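PDB 5O9J: transcription initiation factor IIB,Transcription initiation factor IIB, which probably excises itself from an archaeal transcription factor IIB precursor by protein splicing, as a mini-intein with the HINT fold. Local coordinates for residues S77-I82 with K89-R94; E81-G86 with E150-E155. One frame throughout, in Å; residues are numbered along the deposited sequence.

Contact 1: S77-I82 with K89-R94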
loop_
_atom_site.group_PDB
_atom_site.type_symbol
_atom_site.label_atom_id
_atom_site.label_comp_id
_atom_site.label_asym_id
_atom_site.label_seq_id
_atom_site.Cartn_x
_atom_site.Cartn_y
_atom_site.Cartn_z
ATOM N N SER A 77 -14.023 5.062 7.058
ATOM C CA SER A 77 -15.354 4.468 7.000
ATOM C C SER A 77 -15.442 3.300 6.030
ATOM O O SER A 77 -15.988 2.243 6.351
ATOM C CB SER A 77 -16.385 5.527 6.603
ATOM O OG SER A 77 -17.463 4.932 5.902
ATOM N N GLU A 78 -14.905 3.499 4.834
ATOM C CA GLU A 78 -15.052 2.517 3.767
ATOM C C GLU A 78 -13.749 2.261 3.029
ATOM O O GLU A 78 -12.874 3.124 2.961
ATOM C CB GLU A 78 -16.106 2.980 2.765
ATOM C CG GLU A 78 -15.736 4.285 2.076
ATOM C CD GLU A 78 -16.383 4.431 0.707
ATOM O OE1 GLU A 78 -17.323 3.662 0.399
ATOM O OE2 GLU A 78 -15.937 5.308 -0.066
ATOM N N MET A 79 -13.628 1.067 2.472
ATOM C CA MET A 79 -12.558 0.786 1.536
ATOM C C MET A 79 -13.105 -0.009 0.377
ATOM O O MET A 79 -14.086 -0.741 0.527
ATOM C CB MET A 79 -11.423 0.029 2.209
ATOM C CG MET A 79 -10.618 0.867 3.182
ATOM S SD MET A 79 -9.269 -0.120 3.820
ATOM C CE MET A 79 -10.078 -1.720 3.817
ATOM N N PHE A 80 -12.472 0.145 -0.779
ATOM C CA PHE A 80 -12.876 -0.583 -1.970
ATOM C C PHE A 80 -12.110 -1.877 -2.050
ATOM O O PHE A 80 -10.892 -1.893 -1.881
ATOM C CB PHE A 80 -12.636 0.246 -3.227
ATOM C CG PHE A 80 -13.517 1.457 -3.337
ATOM C CD1 PHE A 80 -13.292 2.572 -2.542
ATOM C CD2 PHE A 80 -14.560 1.491 -4.252
ATOM C CE1 PHE A 80 -14.099 3.694 -2.648
ATOM C CE2 PHE A 80 -15.371 2.604 -4.362
ATOM C CZ PHE A 80 -15.140 3.709 -3.555
ATOM N N GLU A 81 -12.821 -2.969 -2.284
ATOM C CA GLU A 81 -12.163 -4.222 -2.615
ATOM C C GLU A 81 -12.272 -4.459 -4.112
ATOM O O GLU A 81 -13.365 -4.634 -4.640
ATOM C CB GLU A 81 -12.771 -5.385 -1.838
ATOM C CG GLU A 81 -12.091 -6.707 -2.089
ATOM C CD GLU A 81 -12.854 -7.864 -1.488
ATOM O OE1 GLU A 81 -14.014 -8.072 -1.898
ATOM O OE2 GLU A 81 -12.302 -8.562 -0.610
ATOM N N ILE A 82 -11.134 -4.421 -4.798
ATOM C CA ILE A 82 -11.082 -4.726 -6.224
ATOM C C ILE A 82 -10.769 -6.196 -6.424
ATOM O O ILE A 82 -9.775 -6.687 -5.902
ATOM C CB ILE A 82 -10.009 -3.903 -6.960
ATOM C CG1 ILE A 82 -10.200 -2.411 -6.712
ATOM C CG2 ILE A 82 -10.053 -4.188 -8.454
ATOM C CD1 ILE A 82 -9.070 -1.570 -7.276
ATOM N N LYS A 89 -7.149 -9.953 -5.395
ATOM C CA LYS A 89 -7.921 -8.856 -4.835
ATOM C C LYS A 89 -7.097 -7.969 -3.915
ATOM O O LYS A 89 -6.091 -8.393 -3.354
ATOM C CB LYS A 89 -9.143 -9.399 -4.087
ATOM C CG LYS A 89 -8.813 -10.273 -2.891
ATOM C CD LYS A 89 -10.045 -11.025 -2.409
ATOM C CE LYS A 89 -10.352 -12.221 -3.303
ATOM N NZ LYS A 89 -11.512 -13.026 -2.806
ATOM N N VAL A 90 -7.535 -6.724 -3.772
ATOM C CA VAL A 90 -6.846 -5.775 -2.915
ATOM C C VAL A 90 -7.874 -4.854 -2.269
ATOM O O VAL A 90 -8.899 -4.550 -2.875
ATOM C CB VAL A 90 -5.791 -4.962 -3.714
ATOM C CG1 VAL A 90 -6.452 -4.141 -4.818
ATOM C CG2 VAL A 90 -4.968 -4.078 -2.790
ATOM N N ARG A 91 -7.616 -4.435 -1.035
ATOM C CA ARG A 91 -8.489 -3.478 -0.352
ATOM C C ARG A 91 -7.786 -2.145 -0.166
ATOM O O ARG A 91 -6.761 -2.071 0.513
ATOM C CB ARG A 91 -8.921 -4.006 1.013
ATOM C CG ARG A 91 -9.679 -5.312 0.990
ATOM C CD ARG A 91 -10.026 -5.724 2.417
ATOM N NE ARG A 91 -11.107 -6.699 2.458
ATOM C CZ ARG A 91 -11.982 -6.798 3.453
ATOM N NH1 ARG A 91 -12.937 -7.715 3.401
ATOM N NH2 ARG A 91 -11.903 -5.978 4.497
ATOM N N VAL A 92 -8.331 -1.088 -0.756
ATOM C CA VAL A 92 -7.705 0.229 -0.651
ATOM C C VAL A 92 -8.725 1.335 -0.429
ATOM O O VAL A 92 -9.908 1.178 -0.719
ATOM C CB VAL A 92 -6.871 0.576 -1.916
ATOM C CG1 VAL A 92 -5.719 -0.382 -2.067
ATOM C CG2 VAL A 92 -7.741 0.543 -3.157
ATOM N N THR A 93 -8.253 2.461 0.084
ATOM C CA THR A 93 -9.102 3.622 0.255
ATOM C C THR A 93 -9.338 4.309 -1.076
ATOM O O THR A 93 -8.668 4.032 -2.076
ATOM C CB THR A 93 -8.500 4.624 1.242
ATOM O OG1 THR A 93 -7.246 5.094 0.736
ATOM C CG2 THR A 93 -8.285 3.964 2.598
ATOM N N ARG A 94 -10.299 5.217 -1.063
ATOM C CA ARG A 94 -10.814 5.861 -2.260
ATOM C C ARG A 94 -9.759 6.668 -2.998
ATOM O O ARG A 94 -9.788 6.771 -4.223
ATOM C CB ARG A 94 -12.003 6.750 -1.874
ATOM C CG ARG A 94 -11.919 8.185 -2.345
ATOM C CD ARG A 94 -13.218 8.928 -2.084
ATOM N NE ARG A 94 -14.373 8.218 -2.628
ATOM C CZ ARG A 94 -15.238 7.534 -1.888
ATOM N NH1 ARG A 94 -15.069 7.462 -0.571
ATOM N NH2 ARG A 94 -16.263 6.915 -2.461
HETATM O O HOH W 1 -10.031 -8.551 0.664
#
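Strands 79-82 and 89-92 run antiparallel, their axes 168° apart and 4.6 Å from each other, with F80–V92 and I82–V90 as hydrogen-bonded pairs around the non-hydrogen-bonded pair E81–R91. F80 N gives its hydrogen to V92 O at 2.8 Å, and V92 N returns a bond to F80 O. In the non-hydrogen-bonded step, R91 CA and E81 CA each turn a C-H toward a carbonyl, F80 O and V90 O respectively.

Beyond the ladder, R94 bends back at chi3 so that its NH1 meets E78 OE2 at a very short 2.4 Å. The salt bridge uses the anti lone pair, and the oxygen stands 31° out of the guanidinium plane. The same guanidinium has a second partner, its NE forming a salt bridge with D112. The F80 ring stands almost perpendicular to this guanidinium: R94 NH2 lies in the ring plane, 3.6 Å from F80 CZ, while F80 CE1 sits over one guanidinium face. An alanine here removes that ring edge, with its contacts to I151 and K153, and would probably leave R94 less firmly oriented toward E78.

This is the β-hairpin of strands 79-84 and 88-92, whose second strand is an edge of an antiparallel sheet in the intein splicing domain. On the face carrying I82 and V90, I82 CB packs 4.2 Å from V90 CG1. On the other face E81 and R91 form only a long ion pair, OE2 to NE 3.8 Å; a water closes the gap, donating to E81 OE2 and accepting from R91 NE, while N152 holds E81 OE1. M79 CE lies against R91 CB at 3.8 Å.

Contact 2: E81-G86 with E150-E155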
loop_
_atom_site.group_PDB
_atom_site.type_symbol
_atom_site.label_atom_id
_atom_site.label_comp_id
_atom_site.label_asym_id
_atom_site.label_seq_id
_atom_site.Cartn_x
_atom_site.Cartn_y
_atom_site.Cartn_z
ATOM N N GLU A 81 -12.821 -2.969 -2.284
ATOM C CA GLU A 81 -12.163 -4.222 -2.615
ATOM C C GLU A 81 -12.272 -4.459 -4.112
ATOM O O GLU A 81 -13.365 -4.634 -4.640
ATOM C CB GLU A 81 -12.771 -5.385 -1.838
ATOM C CG GLU A 81 -12.091 -6.707 -2.089
ATOM C CD GLU A 81 -12.854 -7.864 -1.488
ATOM O OE1 GLU A 81 -14.014 -8.072 -1.898
ATOM O OE2 GLU A 81 -12.302 -8.562 -0.610
ATOM N N ILE A 82 -11.134 -4.421 -4.798
ATOM C CA ILE A 82 -11.082 -4.726 -6.224
ATOM C C ILE A 82 -10.769 -6.196 -6.424
ATOM O O ILE A 82 -9.775 -6.687 -5.902
ATOM C CB ILE A 82 -10.009 -3.903 -6.960
ATOM C CG1 ILE A 82 -10.200 -2.411 -6.712
ATOM C CG2 ILE A 82 -10.053 -4.188 -8.454
ATOM C CD1 ILE A 82 -9.070 -1.570 -7.276
ATOM N N VAL A 83 -11.611 -6.901 -7.172
ATOM C CA VAL A 83 -11.360 -8.309 -7.447
ATOM C C VAL A 83 -11.199 -8.521 -8.945
ATOM O O VAL A 83 -12.075 -8.140 -9.721
ATOM C CB VAL A 83 -12.492 -9.202 -6.907
ATOM C CG1 VAL A 83 -12.108 -10.662 -7.031
ATOM C CG2 VAL A 83 -12.783 -8.854 -5.456
ATOM N N VAL A 84 -10.075 -9.111 -9.350
ATOM C CA VAL A 84 -9.779 -9.319 -10.768
ATOM C C VAL A 84 -9.722 -10.804 -11.100
ATOM O O VAL A 84 -9.813 -11.637 -10.199
ATOM C CB VAL A 84 -8.444 -8.652 -11.182
ATOM C CG1 VAL A 84 -8.503 -7.141 -10.966
ATOM C CG2 VAL A 84 -7.273 -9.257 -10.416
ATOM N N GLU A 85 -9.586 -11.126 -12.392
ATOM C CA GLU A 85 -9.440 -12.514 -12.853
ATOM C C GLU A 85 -8.430 -13.303 -12.025
ATOM O O GLU A 85 -7.378 -12.778 -11.650
ATOM C CB GLU A 85 -8.982 -12.578 -14.312
ATOM C CG GLU A 85 -9.714 -11.730 -15.324
ATOM C CD GLU A 85 -8.983 -11.741 -16.669
ATOM O OE1 GLU A 85 -8.293 -12.743 -16.963
ATOM O OE2 GLU A 85 -9.066 -10.747 -17.420
ATOM N N GLY A 86 -8.736 -14.572 -11.771
ATOM C CA GLY A 86 -7.881 -15.410 -10.947
ATOM C C GLY A 86 -8.111 -15.171 -9.463
ATOM O O GLY A 86 -7.352 -15.645 -8.616
ATOM N N GLU A 150 -15.199 -7.930 -9.591
ATOM C CA GLU A 150 -16.056 -7.242 -8.629
ATOM C C GLU A 150 -15.413 -5.960 -8.140
ATOM O O GLU A 150 -14.187 -5.817 -8.160
ATOM C CB GLU A 150 -16.370 -8.142 -7.427
ATOM C CG GLU A 150 -17.132 -9.410 -7.763
ATOM C CD GLU A 150 -17.148 -10.404 -6.612
ATOM O OE1 GLU A 150 -16.922 -9.988 -5.455
ATOM O OE2 GLU A 150 -17.377 -11.606 -6.868
ATOM N N ILE A 151 -16.259 -5.031 -7.717
ATOM C CA ILE A 151 -15.853 -3.875 -6.927
ATOM C C ILE A 151 -16.789 -3.767 -5.727
ATOM O O ILE A 151 -17.945 -3.359 -5.864
ATOM C CB ILE A 151 -15.904 -2.558 -7.716
ATOM C CG1 ILE A 151 -14.995 -2.610 -8.943
ATOM C CG2 ILE A 151 -15.484 -1.410 -6.826
ATOM C CD1 ILE A 151 -15.042 -1.341 -9.789
ATOM N N ASN A 152 -16.298 -4.150 -4.556
ATOM C CA ASN A 152 -17.130 -4.168 -3.367
ATOM C C ASN A 152 -16.732 -3.065 -2.417
ATOM O O ASN A 152 -15.562 -2.722 -2.324
ATOM C CB ASN A 152 -17.025 -5.525 -2.669
ATOM C CG ASN A 152 -17.386 -6.672 -3.582
ATOM O OD1 ASN A 152 -18.348 -6.589 -4.339
ATOM N ND2 ASN A 152 -16.609 -7.749 -3.525
ATOM N N LYS A 153 -17.700 -2.496 -1.714
ATOM C CA LYS A 153 -17.360 -1.588 -0.633
ATOM C C LYS A 153 -17.414 -2.369 0.668
ATOM O O LYS A 153 -18.410 -3.029 0.967
ATOM C CB LYS A 153 -18.286 -0.379 -0.614
ATOM C CG LYS A 153 -18.087 0.525 -1.822
ATOM C CD LYS A 153 -18.853 1.829 -1.686
ATOM C CE LYS A 153 -18.583 2.755 -2.865
ATOM N NZ LYS A 153 -19.129 4.126 -2.647
ATOM N N VAL A 154 -16.314 -2.327 1.412
ATOM C CA VAL A 154 -16.191 -3.104 2.634
ATOM C C VAL A 154 -15.730 -2.228 3.794
ATOM O O VAL A 154 -15.357 -1.060 3.614
ATOM C CB VAL A 154 -15.202 -4.274 2.479
ATOM C CG1 VAL A 154 -15.680 -5.257 1.427
ATOM C CG2 VAL A 154 -13.813 -3.749 2.145
ATOM N N GLU A 155 -15.763 -2.806 4.988
ATOM C CA GLU A 155 -15.283 -2.126 6.181
ATOM C C GLU A 155 -13.828 -2.461 6.395
ATOM O O GLU A 155 -13.418 -3.605 6.162
ATOM C CB GLU A 155 -16.093 -2.522 7.419
ATOM C CG GLU A 155 -16.564 -3.995 7.449
ATOM C CD GLU A 155 -17.728 -4.321 6.516
ATOM O OE1 GLU A 155 -18.710 -3.558 6.519
ATOM O OE2 GLU A 155 -17.616 -5.357 5.834
#
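The amide nitrogen of N152 ties two carboxylates together across a pair of antiparallel β-strands: ND2 gives one hydrogen to E81 OE1 at 3.1 Å and the other to E150 OE1 at 3.0 Å. Both bonds are nearly straight, at 167° and 171°, and both acceptors lie close to the amide plane, so the side-chain amide is fixed in rotation. E81 OE1 is met nearly along its C-O axis, whereas E150 OE1 offers its anti lone pair. E81 OE1 and E150 OE1 are 5.0 Å apart, and the NH2 group set between them probably eases the repulsion of their like charges.

Behind this polar row is the strand ladder of 81-84 and 150-154, here in the middle of the sheet, where each strand has a neighbour on its other side. E81 faces N152 and V83 faces E150 in hydrogen-bonded pairs, and all four side chains stand on one face. The bond from E81 N to N152 O, 2.8 Å long, is matched by N152 N to E81 O. V83 N reaches E150 O from above the carbonyl plane, while E150 N meets V83 O on a lone pair.

E150 and N152 both set CG anti to the carbonyl carbon, E150 with its chain extended beyond CG, which lifts its carboxylate to the level of the amide. E150 CB lies beside V83, 4.1 Å from V83 CB. I82 and I151, the non-hydrogen-bonded pair, turn to the reverse face, where both touch L114. Further along, E85 OE2 accepts a bond from K147 N, continuing the link between these strands. At the other end V154 also touches R91, and its CG1 approaches E81 CB to 4.4 Å.

Overall arrangement
From the N terminus, the chain enters strand 79-84, the shared element of both contacts. Contact 1 closes a short loop, a tight hairpin in which 89-94 folds back on 77-82. Contact 2 closes a much longer one: 63 residues intervene before 150-155 comes alongside 81-86. Since both draw on strand 79-84 and share E81 and I82, the hairpin's return strand nests inside that longer loop, together with strands 96-102, 105-110, 119-123 and 127-131. Strand 79-84 thus stands between 88-92 and 143-154, the latter pairing onward with 119-123. The contact centres are about 7 Å apart, and a probable backbone hydrogen bond from V154 N to M79 O joins them directly.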